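SusD homolog (PDB 3FDH) probably binds glycans at the bacterial outer membrane, as a SusD/RagB-family lipoprotein working alongside a TonB-dependent transporter. Local coordinates at residues L165-I169 with A198-K202; G262-S266 with L302-N307; Y435-R439 with F460-Y464. All coordinates share one frame; numbering follows the deposited sequence.

Contact 1. Residues L165-I169 with A198-K202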
ATOM      1  N   LEU A 165      -3.788  -5.073 -17.986  1.00 28.49           N
ATOM      2  CA  LEU A 165      -4.009  -3.617 -17.976  1.00 30.21           C
ATOM      3  C   LEU A 165      -4.262  -3.147 -19.402  1.00 31.42           C
ATOM      4  O   LEU A 165      -5.142  -2.329 -19.661  1.00 33.15           O
ATOM      5  CB  LEU A 165      -2.839  -2.853 -17.332  1.00 31.26           C
ATOM      6  CG  LEU A 165      -2.725  -3.031 -15.799  1.00 31.67           C
ATOM      7  CD1 LEU A 165      -1.482  -2.354 -15.226  1.00 28.52           C
ATOM      8  CD2 LEU A 165      -4.019  -2.531 -15.114  1.00 29.60           C
ATOM      9  N   ASP A 166      -3.544  -3.734 -20.338  1.00 31.65           N
ATOM     10  CA  ASP A 166      -3.738  -3.348 -21.742  1.00 31.63           C
ATOM     11  C   ASP A 166      -5.126  -3.766 -22.184  1.00 30.50           C
ATOM     12  O   ASP A 166      -5.826  -3.030 -22.882  1.00 30.38           O
ATOM     13  CB  ASP A 166      -2.661  -3.934 -22.636  1.00 32.07           C
ATOM     14  CG  ASP A 166      -1.325  -3.250 -22.459  1.00 31.76           C
ATOM     15  OD1 ASP A 166      -1.281  -2.082 -21.997  1.00 36.89           O
ATOM     16  OD2 ASP A 166      -0.320  -3.899 -22.803  1.00 35.23           O
ATOM     17  N   ASP A 167      -5.537  -4.947 -21.744  1.00 31.11           N
ATOM     18  CA  ASP A 167      -6.874  -5.465 -22.093  1.00 30.77           C
ATOM     19  C   ASP A 167      -7.900  -4.513 -21.527  1.00 31.07           C
ATOM     20  O   ASP A 167      -8.855  -4.117 -22.177  1.00 30.28           O
ATOM     21  CB  ASP A 167      -7.127  -6.835 -21.484  1.00 31.09           C
ATOM     22  CG  ASP A 167      -6.336  -7.945 -22.150  1.00 32.78           C
ATOM     23  OD1 ASP A 167      -5.756  -7.713 -23.226  1.00 32.09           O
ATOM     24  OD2 ASP A 167      -6.301  -9.063 -21.586  1.00 35.93           O
ATOM     25  N   ALA A 168      -7.680  -4.188 -20.265  1.00 30.32           N
ATOM     26  CA  ALA A 168      -8.545  -3.250 -19.549  1.00 30.35           C
ATOM     27  C   ALA A 168      -8.689  -1.905 -20.264  1.00 30.79           C
ATOM     28  O   ALA A 168      -9.791  -1.348 -20.398  1.00 31.20           O
ATOM     29  CB  ALA A 168      -8.020  -3.018 -18.123  1.00 29.80           C
ATOM     30  N   ILE A 169      -7.559  -1.363 -20.679  1.00 31.75           N
ATOM     31  CA  ILE A 169      -7.531  -0.044 -21.333  1.00 31.49           C
ATOM     32  C   ILE A 169      -8.425  -0.032 -22.557  1.00 32.07           C
ATOM     33  O   ILE A 169      -9.124   0.941 -22.828  1.00 33.04           O
ATOM     34  CB  ILE A 169      -6.085   0.401 -21.671  1.00 32.25           C
ATOM     35  CG1 ILE A 169      -5.343   0.752 -20.361  1.00 30.50           C
ATOM     36  CG2 ILE A 169      -6.086   1.586 -22.661  1.00 30.65           C
ATOM     37  CD1 ILE A 169      -3.839   0.868 -20.503  1.00 28.89           C
ATOM     38  N   ALA A 198      -6.118   2.569 -14.456  1.00 30.50           N
ATOM     39  CA  ALA A 198      -5.288   1.572 -15.199  1.00 28.23           C
ATOM     40  C   ALA A 198      -3.920   2.171 -15.595  1.00 27.79           C
ATOM     41  O   ALA A 198      -2.887   1.533 -15.485  1.00 26.91           O
ATOM     42  CB  ALA A 198      -6.021   1.062 -16.449  1.00 27.47           C
ATOM     43  N   TYR A 199      -3.923   3.411 -16.053  1.00 28.16           N
ATOM     44  CA  TYR A 199      -2.667   4.089 -16.442  1.00 27.99           C
ATOM     45  C   TYR A 199      -1.810   4.371 -15.246  1.00 27.22           C
ATOM     46  O   TYR A 199      -0.590   4.365 -15.322  1.00 30.19           O
ATOM     47  CB  TYR A 199      -2.910   5.398 -17.215  1.00 27.65           C
ATOM     48  CG  TYR A 199      -3.135   5.133 -18.673  1.00 28.96           C
ATOM     49  CD1 TYR A 199      -2.095   4.680 -19.487  1.00 29.52           C
ATOM     50  CD2 TYR A 199      -4.382   5.308 -19.241  1.00 31.46           C
ATOM     51  CE1 TYR A 199      -2.295   4.405 -20.809  1.00 33.68           C
ATOM     52  CE2 TYR A 199      -4.592   5.056 -20.594  1.00 31.98           C
ATOM     53  CZ  TYR A 199      -3.549   4.602 -21.361  1.00 34.52           C
ATOM     54  OH  TYR A 199      -3.773   4.351 -22.693  1.00 36.52           O
ATOM     55  N   GLY A 200      -2.468   4.617 -14.127  1.00 27.91           N
ATOM     56  CA  GLY A 200      -1.762   4.905 -12.873  1.00 27.52           C
ATOM     57  C   GLY A 200      -1.034   3.680 -12.479  1.00 26.38           C
ATOM     58  O   GLY A 200       0.153   3.742 -12.056  1.00 28.96           O
ATOM     59  N   LEU A 201      -1.691   2.530 -12.706  1.00 26.85           N
ATOM     60  CA  LEU A 201      -1.066   1.228 -12.332  1.00 27.62           C
ATOM     61  C   LEU A 201       0.094   0.892 -13.283  1.00 27.66           C
ATOM     62  O   LEU A 201       1.128   0.339 -12.889  1.00 28.85           O
ATOM     63  CB  LEU A 201      -2.104   0.100 -12.274  1.00 29.48           C
ATOM     64  CG  LEU A 201      -3.119   0.139 -11.127  1.00 30.37           C
ATOM     65  CD1 LEU A 201      -4.156  -0.979 -11.312  1.00 24.61           C
ATOM     66  CD2 LEU A 201      -2.422   0.030  -9.782  1.00 26.23           C
ATOM     67  N   LYS A 202      -0.068   1.257 -14.548  1.00 28.93           N
ATOM     68  CA  LYS A 202       1.016   1.088 -15.492  1.00 29.20           C
ATOM     69  C   LYS A 202       2.225   1.894 -15.049  1.00 28.16           C
ATOM     70  O   LYS A 202       3.356   1.483 -15.211  1.00 30.00           O
ATOM     71  CB  LYS A 202       0.620   1.448 -16.938  1.00 29.91           C
ATOM     72  CG  LYS A 202      -0.256   0.341 -17.576  1.00 30.40           C
ATOM     73  CD  LYS A 202      -0.441   0.438 -19.076  1.00 34.95           C
ATOM     74  CE  LYS A 202       0.772  -0.044 -19.792  1.00 42.66           C
ATOM     75  NZ  LYS A 202       0.559  -0.168 -21.242  1.00 39.12           N
TER
HETATM   76  O   HOH W   1       2.055  -2.684 -23.105  1.00 44.13           O
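Asp166 and Lys202 form a salt bridge across two nearly antiparallel helices, with Lys202 NZ donating to Asp166 OD1 at 2.8 Å. The ammonium group meets the syn lone pair of that oxygen, the one on the side of OD2. The bend of the lysine chain at its third torsion (chi3 77°) turns NZ toward Asp166 OD1, and the two side chains cross at about a right angle. A water that donates to Asp166 OD2 at 2.7 Å also accepts a weak hydrogen bond from Lys202 NZ, so both carboxylate oxygens have a partner on this partly exposed flank.

Below the ion pair the contact turns apolar, and here it follows the pattern of an antiparallel helical pair, as expected of a SusD-like fold related to tetratricopeptide repeats. The axes of the two short segments pass 10.0 Å apart at -155°, and the nearest backbone approach is at Leu165 and Ala198, 6.0 Å from CA to CA. Leu165 slides past Lys202 in the opposite direction, its CD1 resting 3.8 Å from Lys202 CG, while the same methyl meets Leu201 CB.

Ile169 works on three neighbours. Its CG1 lies 4.0 Å from Ala198 CB, CD1 packs on Lys202 CD, and that methyl also sits over one face of the Tyr199 ring in a CH-pi contact, 4.0 Å from the ring centroid and 21° off the normal. Leu165 and Leu201 continue inward onto helix 106-127 through Ala117 and Val114, whereas Tyr199 and Lys202 both touch Tyr226 of helix 216-228.

Contact 2. Residues G262-S266 with L302-N307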
ATOM      1  N   GLY A 262       1.965   0.449  18.133  1.00 30.13           N
ATOM      2  CA  GLY A 262       2.532   1.512  18.942  1.00 27.82           C
ATOM      3  C   GLY A 262       3.221   2.530  18.031  1.00 27.33           C
ATOM      4  O   GLY A 262       3.663   2.226  16.935  1.00 28.91           O
ATOM      5  N   ALA A 263       3.228   3.774  18.475  1.00 26.73           N
ATOM      6  CA  ALA A 263       3.823   4.872  17.708  1.00 28.21           C
ATOM      7  C   ALA A 263       5.301   4.567  17.421  1.00 29.70           C
ATOM      8  O   ALA A 263       6.057   4.206  18.318  1.00 30.33           O
ATOM      9  CB  ALA A 263       3.700   6.168  18.505  1.00 26.54           C
ATOM     10  N   SER A 264       5.693   4.752  16.163  1.00 28.81           N
ATOM     11  CA  SER A 264       7.060   4.518  15.709  1.00 28.68           C
ATOM     12  C   SER A 264       8.041   5.611  16.066  1.00 29.94           C
ATOM     13  O   SER A 264       7.873   6.769  15.660  1.00 28.88           O
ATOM     14  CB  SER A 264       7.079   4.345  14.186  1.00 29.63           C
ATOM     15  OG  SER A 264       8.407   4.206  13.705  1.00 28.16           O
ATOM     16  N   THR A 265       9.073   5.218  16.806  1.00 29.14           N
ATOM     17  CA  THR A 265      10.123   6.147  17.225  1.00 30.35           C
ATOM     18  C   THR A 265      10.892   6.663  16.007  1.00 30.39           C
ATOM     19  O   THR A 265      11.072   7.866  15.825  1.00 27.94           O
ATOM     20  CB  THR A 265      11.077   5.514  18.260  1.00 31.11           C
ATOM     21  OG1 THR A 265      10.356   5.225  19.466  1.00 30.39           O
ATOM     22  CG2 THR A 265      12.207   6.479  18.612  1.00 28.42           C
ATOM     23  N   SER A 266      11.341   5.738  15.176  1.00 29.65           N
ATOM     24  CA  SER A 266      12.115   6.100  13.975  1.00 30.54           C
ATOM     25  C   SER A 266      11.337   7.095  13.103  1.00 30.48           C
ATOM     26  O   SER A 266      11.883   8.073  12.579  1.00 28.57           O
ATOM     27  CB  SER A 266      12.596   4.841  13.205  1.00 31.03           C
ATOM     28  OG  SER A 266      11.529   4.110  12.610  1.00 33.65           O
ATOM     29  N   LEU A 302       4.045  10.711  25.153  1.00 29.41           N
ATOM     30  CA  LEU A 302       3.589   9.900  24.029  1.00 29.27           C
ATOM     31  C   LEU A 302       3.936   8.444  24.237  1.00 29.95           C
ATOM     32  O   LEU A 302       3.239   7.538  23.791  1.00 30.82           O
ATOM     33  CB  LEU A 302       4.222  10.375  22.717  1.00 29.96           C
ATOM     34  CG  LEU A 302       3.950   9.519  21.475  1.00 27.49           C
ATOM     35  CD1 LEU A 302       2.420   9.429  21.199  1.00 28.64           C
ATOM     36  CD2 LEU A 302       4.715  10.093  20.284  1.00 21.61           C
ATOM     37  N   VAL A 303       5.039   8.235  24.937  1.00 29.89           N
ATOM     38  CA  VAL A 303       5.562   6.890  25.156  1.00 28.91           C
ATOM     39  C   VAL A 303       5.629   6.131  23.807  1.00 31.02           C
ATOM     40  O   VAL A 303       4.962   5.098  23.597  1.00 28.99           O
ATOM     41  CB  VAL A 303       4.744   6.103  26.219  1.00 29.14           C
ATOM     42  CG1 VAL A 303       5.487   4.794  26.610  1.00 32.15           C
ATOM     43  CG2 VAL A 303       4.472   6.964  27.460  1.00 28.20           C
ATOM     44  N   PRO A 304       6.449   6.639  22.871  1.00 30.91           N
ATOM     45  CA  PRO A 304       6.573   5.889  21.617  1.00 29.85           C
ATOM     46  C   PRO A 304       7.278   4.568  21.832  1.00 29.66           C
ATOM     47  O   PRO A 304       8.016   4.368  22.812  1.00 28.88           O
ATOM     48  CB  PRO A 304       7.380   6.840  20.713  1.00 30.69           C
ATOM     49  CG  PRO A 304       8.238   7.636  21.693  1.00 27.71           C
ATOM     50  CD  PRO A 304       7.395   7.763  22.956  1.00 29.63           C
ATOM     51  N   ALA A 305       7.004   3.658  20.918  1.00 29.31           N
ATOM     52  CA  ALA A 305       7.562   2.315  20.948  1.00 29.98           C
ATOM     53  C   ALA A 305       8.911   2.263  20.207  1.00 29.29           C
ATOM     54  O   ALA A 305       9.049   2.825  19.094  1.00 28.58           O
ATOM     55  CB  ALA A 305       6.557   1.303  20.363  1.00 29.75           C
ATOM     56  N   PRO A 306       9.909   1.610  20.818  1.00 28.49           N
ATOM     57  CA  PRO A 306      11.193   1.485  20.161  1.00 30.58           C
ATOM     58  C   PRO A 306      11.127   0.430  19.077  1.00 30.61           C
ATOM     59  O   PRO A 306      10.750  -0.732  19.303  1.00 30.67           O
ATOM     60  CB  PRO A 306      12.125   1.022  21.272  1.00 32.09           C
ATOM     61  CG  PRO A 306      11.246   0.287  22.197  1.00 31.91           C
ATOM     62  CD  PRO A 306       9.927   0.977  22.153  1.00 29.12           C
ATOM     63  N   ASN A 307      11.515   0.844  17.880  1.00 28.40           N
ATOM     64  CA  ASN A 307      11.459  -0.070  16.735  1.00 27.52           C
ATOM     65  C   ASN A 307      12.309  -1.280  16.969  1.00 27.85           C
ATOM     66  O   ASN A 307      13.473  -1.181  17.328  1.00 29.50           O
ATOM     67  CB  ASN A 307      11.910   0.623  15.453  1.00 29.90           C
ATOM     68  CG  ASN A 307      11.175   1.908  15.223  1.00 28.30           C
ATOM     69  OD1 ASN A 307      11.607   2.962  15.714  1.00 33.38           O
ATOM     70  ND2 ASN A 307       9.978   1.823  14.586  1.00 28.41           N
TER
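Asn307 reaches the start of helix 265-274 with both ends of its amide. Its OD1 accepts from Ser266 N at 2.8 Å, with the N-H tilted 15° from the carbonyl plane, and its ND2 donates to Ser264 OG at 3.0 Å in a bond of 162° that lies almost in the amide plane. Ser264 occupies the N-cap position: with OG turned anti to its own backbone N (chi1 176°), the hydroxyl can cap Leu267 N, and it also bonds Glu50 O. Ser266 OG is held by the Glu50 carboxylate, so the amide is set among fixed groups. A leucine in place of Asn307 would probably leave Ser266 N without its side-chain acceptor and the N-cap hydroxyl short of one donor.

The backbones are drawn together by a single beta bridge between Ser264 and Ala305. Ala305 N donates to Ala263 O at 2.8 Å, within the carbonyl plane, and Ala305 O takes the hydroxyl of Thr265 OG1 at 2.8 Å from well above its carbonyl plane, with a weak bond from Thr265 N besides. Gly262 suits this tight spot, since a CB there would probably crowd Ala305 CB.

Against this close, buried part stands an outer side where Pro304 and Thr265 are partly exposed, with Pro304 CB 3.6 Å from Thr265 OG1. The contact of Ala263 CB with Leu302 CD1 is longer, at 4.4 Å, but buried.

Strand 261-263 pairs with strand 52-54 through Gly262 and Val53, Ala305 and Asn307 lie against Val53, and Ala263 and Leu302 share Phe283 of strand 283-284.

Contact 3. Residues Y435-R439 with F460-Y464; sequences YNDFR and FPLRY
Tyr435 and Arg439, one helical turn apart, face the irregular chain of 460-464, whose backbone comes closest at Leu462, 6.8 Å from Arg439 CA to CA. Each takes one backbone carbonyl of 460-464, so that helix 431-443 ties down the link between helices 456-459 and 468-473 in a buried part of the SusD-like fold. Tyr435 OH donates to Pro461 O at 2.7 Å, from above the carbonyl plane, and Arg439 NH1 donates to Leu462 O at 2.8 Å, with the oxygen close to the guanidinium plane. The arginine chain bends at chi3 (-68°), bringing NE over the rim of the Tyr435 ring, near CE2, 3.2 Å above its plane; NE bonds Tyr435 O weakly, and NH2 bonds Asn436 OD1 weakly and also Asp125 O.

Tyr464 lies beside Tyr435 with planes at 42°, its CE1 3.6 Å from Tyr435 CE2, and Phe460 CZ nestles 3.7 Å from Phe438 CD2. A tetraethylene glycol molecule, probably from crystallisation, lies near Phe460.

Helix 40-48 packs on Tyr435 and Tyr464 through Ala45, and the end of helix 106-127 supplies Phe126, which makes a cation-pi contact with Arg439 and an edge-to-face one with Tyr464.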
ATOM      1  N   TYR A 435       6.482  -0.500   1.209  1.00 28.16           N
ATOM      2  CA  TYR A 435       7.349  -1.673   1.401  1.00 28.61           C
ATOM      3  C   TYR A 435       7.936  -2.189   0.063  1.00 29.47           C
ATOM      4  O   TYR A 435       9.093  -2.602  -0.004  1.00 28.47           O
ATOM      5  CB  TYR A 435       6.567  -2.738   2.126  1.00 30.62           C
ATOM      6  CG  TYR A 435       7.278  -4.040   2.272  1.00 26.50           C
ATOM      7  CD1 TYR A 435       8.353  -4.182   3.166  1.00 32.89           C
ATOM      8  CD2 TYR A 435       6.837  -5.149   1.592  1.00 31.57           C
ATOM      9  CE1 TYR A 435       8.996  -5.386   3.304  1.00 27.52           C
ATOM     10  CE2 TYR A 435       7.452  -6.348   1.739  1.00 26.32           C
ATOM     11  CZ  TYR A 435       8.522  -6.476   2.602  1.00 32.85           C
ATOM     12  OH  TYR A 435       9.072  -7.713   2.707  1.00 29.95           O
ATOM     13  N   ASN A 436       7.157  -2.083  -0.997  1.00 30.44           N
ATOM     14  CA  ASN A 436       7.648  -2.339  -2.350  1.00 30.30           C
ATOM     15  C   ASN A 436       8.715  -1.313  -2.696  1.00 28.95           C
ATOM     16  O   ASN A 436       9.779  -1.672  -3.153  1.00 30.73           O
ATOM     17  CB  ASN A 436       6.550  -2.278  -3.397  1.00 32.04           C
ATOM     18  CG  ASN A 436       5.556  -3.403  -3.269  1.00 30.62           C
ATOM     19  OD1 ASN A 436       5.938  -4.534  -2.918  1.00 29.58           O
ATOM     20  ND2 ASN A 436       4.265  -3.105  -3.539  1.00 29.33           N
ATOM     21  N   ASP A 437       8.435  -0.026  -2.474  1.00 28.18           N
ATOM     22  CA  ASP A 437       9.415   1.001  -2.806  1.00 27.90           C
ATOM     23  C   ASP A 437      10.714   0.786  -2.049  1.00 29.10           C
ATOM     24  O   ASP A 437      11.814   0.959  -2.569  1.00 30.28           O
ATOM     25  CB  ASP A 437       8.916   2.404  -2.448  1.00 29.16           C
ATOM     26  CG  ASP A 437       7.883   2.997  -3.465  1.00 27.63           C
ATOM     27  OD1 ASP A 437       8.055   2.852  -4.694  1.00 31.20           O
ATOM     28  OD2 ASP A 437       6.970   3.731  -3.024  1.00 34.49           O
ATOM     29  N   PHE A 438      10.594   0.309  -0.814  1.00 30.27           N
ATOM     30  CA  PHE A 438      11.776   0.198   0.059  1.00 28.88           C
ATOM     31  C   PHE A 438      12.672  -0.873  -0.476  1.00 27.74           C
ATOM     32  O   PHE A 438      13.899  -0.729  -0.589  1.00 29.03           O
ATOM     33  CB  PHE A 438      11.387  -0.162   1.530  1.00 28.04           C
ATOM     34  CG  PHE A 438      12.558  -0.119   2.462  1.00 28.82           C
ATOM     35  CD1 PHE A 438      12.978   1.058   3.027  1.00 30.32           C
ATOM     36  CD2 PHE A 438      13.289  -1.236   2.697  1.00 31.07           C
ATOM     37  CE1 PHE A 438      14.092   1.096   3.816  1.00 33.12           C
ATOM     38  CE2 PHE A 438      14.384  -1.210   3.494  1.00 35.69           C
ATOM     39  CZ  PHE A 438      14.801  -0.043   4.059  1.00 28.31           C
ATOM     40  N   ARG A 439      12.037  -1.966  -0.821  1.00 27.69           N
ATOM     41  CA  ARG A 439      12.761  -3.105  -1.332  1.00 27.69           C
ATOM     42  C   ARG A 439      13.310  -2.827  -2.744  1.00 28.31           C
ATOM     43  O   ARG A 439      14.363  -3.316  -3.144  1.00 25.04           O
ATOM     44  CB  ARG A 439      11.883  -4.359  -1.350  1.00 27.75           C
ATOM     45  CG  ARG A 439      11.549  -4.883   0.018  1.00 27.22           C
ATOM     46  CD  ARG A 439      10.726  -6.164  -0.143  1.00 26.73           C
ATOM     47  NE  ARG A 439       9.414  -5.888  -0.710  1.00 25.39           N
ATOM     48  CZ  ARG A 439       8.640  -6.775  -1.298  1.00 26.15           C
ATOM     49  NH1 ARG A 439       9.084  -7.991  -1.462  1.00 27.71           N
ATOM     50  NH2 ARG A 439       7.487  -6.409  -1.784  1.00 28.40           N
ATOM     51  N   PHE A 460      15.766  -8.683   8.125  1.00 27.46           N
ATOM     52  CA  PHE A 460      14.878  -7.804   7.389  1.00 28.51           C
ATOM     53  C   PHE A 460      14.175  -8.633   6.323  1.00 28.47           C
ATOM     54  O   PHE A 460      14.833  -9.212   5.465  1.00 32.59           O
ATOM     55  CB  PHE A 460      15.607  -6.669   6.688  1.00 29.37           C
ATOM     56  CG  PHE A 460      14.667  -5.823   5.924  1.00 27.92           C
ATOM     57  CD1 PHE A 460      13.805  -4.970   6.591  1.00 29.71           C
ATOM     58  CD2 PHE A 460      14.557  -5.951   4.552  1.00 28.55           C
ATOM     59  CE1 PHE A 460      12.853  -4.242   5.912  1.00 32.14           C
ATOM     60  CE2 PHE A 460      13.655  -5.200   3.866  1.00 28.99           C
ATOM     61  CZ  PHE A 460      12.780  -4.344   4.543  1.00 31.27           C
ATOM     62  N   PRO A 461      12.835  -8.734   6.375  1.00 29.07           N
ATOM     63  CA  PRO A 461      12.197  -9.570   5.379  1.00 29.05           C
ATOM     64  C   PRO A 461      12.126  -8.976   3.991  1.00 29.94           C
ATOM     65  O   PRO A 461      11.529  -7.926   3.763  1.00 29.03           O
ATOM     66  CB  PRO A 461      10.785  -9.763   5.923  1.00 29.84           C
ATOM     67  CG  PRO A 461      10.546  -8.577   6.802  1.00 31.17           C
ATOM     68  CD  PRO A 461      11.866  -8.006   7.208  1.00 30.80           C
ATOM     69  N   LEU A 462      12.709  -9.716   3.060  1.00 29.83           N
ATOM     70  CA  LEU A 462      12.795  -9.265   1.654  1.00 29.63           C
ATOM     71  C   LEU A 462      11.539  -9.614   0.892  1.00 29.86           C
ATOM     72  O   LEU A 462      11.344  -9.204  -0.254  1.00 29.03           O
ATOM     73  CB  LEU A 462      13.972  -9.937   0.963  1.00 28.59           C
ATOM     74  CG  LEU A 462      15.323  -9.706   1.617  1.00 31.07           C
ATOM     75  CD1 LEU A 462      16.414 -10.486   0.908  1.00 24.17           C
ATOM     76  CD2 LEU A 462      15.670  -8.301   1.534  1.00 25.35           C
ATOM     77  N   ARG A 463      10.707 -10.392   1.566  1.00 29.27           N
ATOM     78  CA  ARG A 463       9.454 -10.900   0.991  1.00 28.43           C
ATOM     79  C   ARG A 463       8.618 -11.535   2.073  1.00 27.45           C
ATOM     80  O   ARG A 463       9.095 -11.677   3.205  1.00 28.31           O
ATOM     81  CB  ARG A 463       9.778 -11.977  -0.063  1.00 26.47           C
ATOM     82  CG  ARG A 463      10.484 -13.199   0.470  1.00 27.17           C
ATOM     83  CD  ARG A 463      11.364 -13.820  -0.618  1.00 26.95           C
ATOM     84  NE  ARG A 463      10.602 -14.425  -1.707  1.00 27.76           N
ATOM     85  CZ  ARG A 463      11.078 -14.712  -2.908  1.00 28.58           C
ATOM     86  NH1 ARG A 463      12.327 -14.408  -3.240  1.00 29.90           N
ATOM     87  NH2 ARG A 463      10.273 -15.288  -3.791  1.00 28.36           N
ATOM     88  N   TYR A 464       7.405 -11.959   1.694  1.00 28.88           N
ATOM     89  CA  TYR A 464       6.482 -12.667   2.602  1.00 27.64           C
ATOM     90  C   TYR A 464       6.574 -14.161   2.307  1.00 26.42           C
ATOM     91  O   TYR A 464       6.688 -14.551   1.135  1.00 29.07           O
ATOM     92  CB  TYR A 464       5.039 -12.258   2.422  1.00 26.69           C
ATOM     93  CG  TYR A 464       4.773 -10.856   2.971  1.00 20.79           C
ATOM     94  CD1 TYR A 464       5.825 -10.017   3.207  1.00 23.81           C
ATOM     95  CD2 TYR A 464       3.490 -10.421   3.213  1.00 28.91           C
ATOM     96  CE1 TYR A 464       5.587  -8.720   3.683  1.00 22.48           C
ATOM     97  CE2 TYR A 464       3.265  -9.182   3.674  1.00 27.56           C
ATOM     98  CZ  TYR A 464       4.288  -8.345   3.912  1.00 27.52           C
ATOM     99  OH  TYR A 464       3.941  -7.075   4.380  1.00 27.47           O
TER

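Overall arrangement
The three contacts follow one another along the chain without nesting or crossing. Contact 1 comes first, closing a connection of 28 residues between helices 154-171 and 191-208. Contact 2 follows, bringing the loop at 302-307 back over 35 residues to the junction of strand 261-263 and helix 265-274, on the opposite side of the chain's centre, with contact centres 39 Å apart. Contact 3 closes the shortest span, 20 residues, returning the chain beyond helix 456-459 to helix 431-443. Its nearest atoms are about 10 Å from each of the others. Helix 106-127 touches contacts 1 and 3, linking the helical pair to the C-terminal part of the fold.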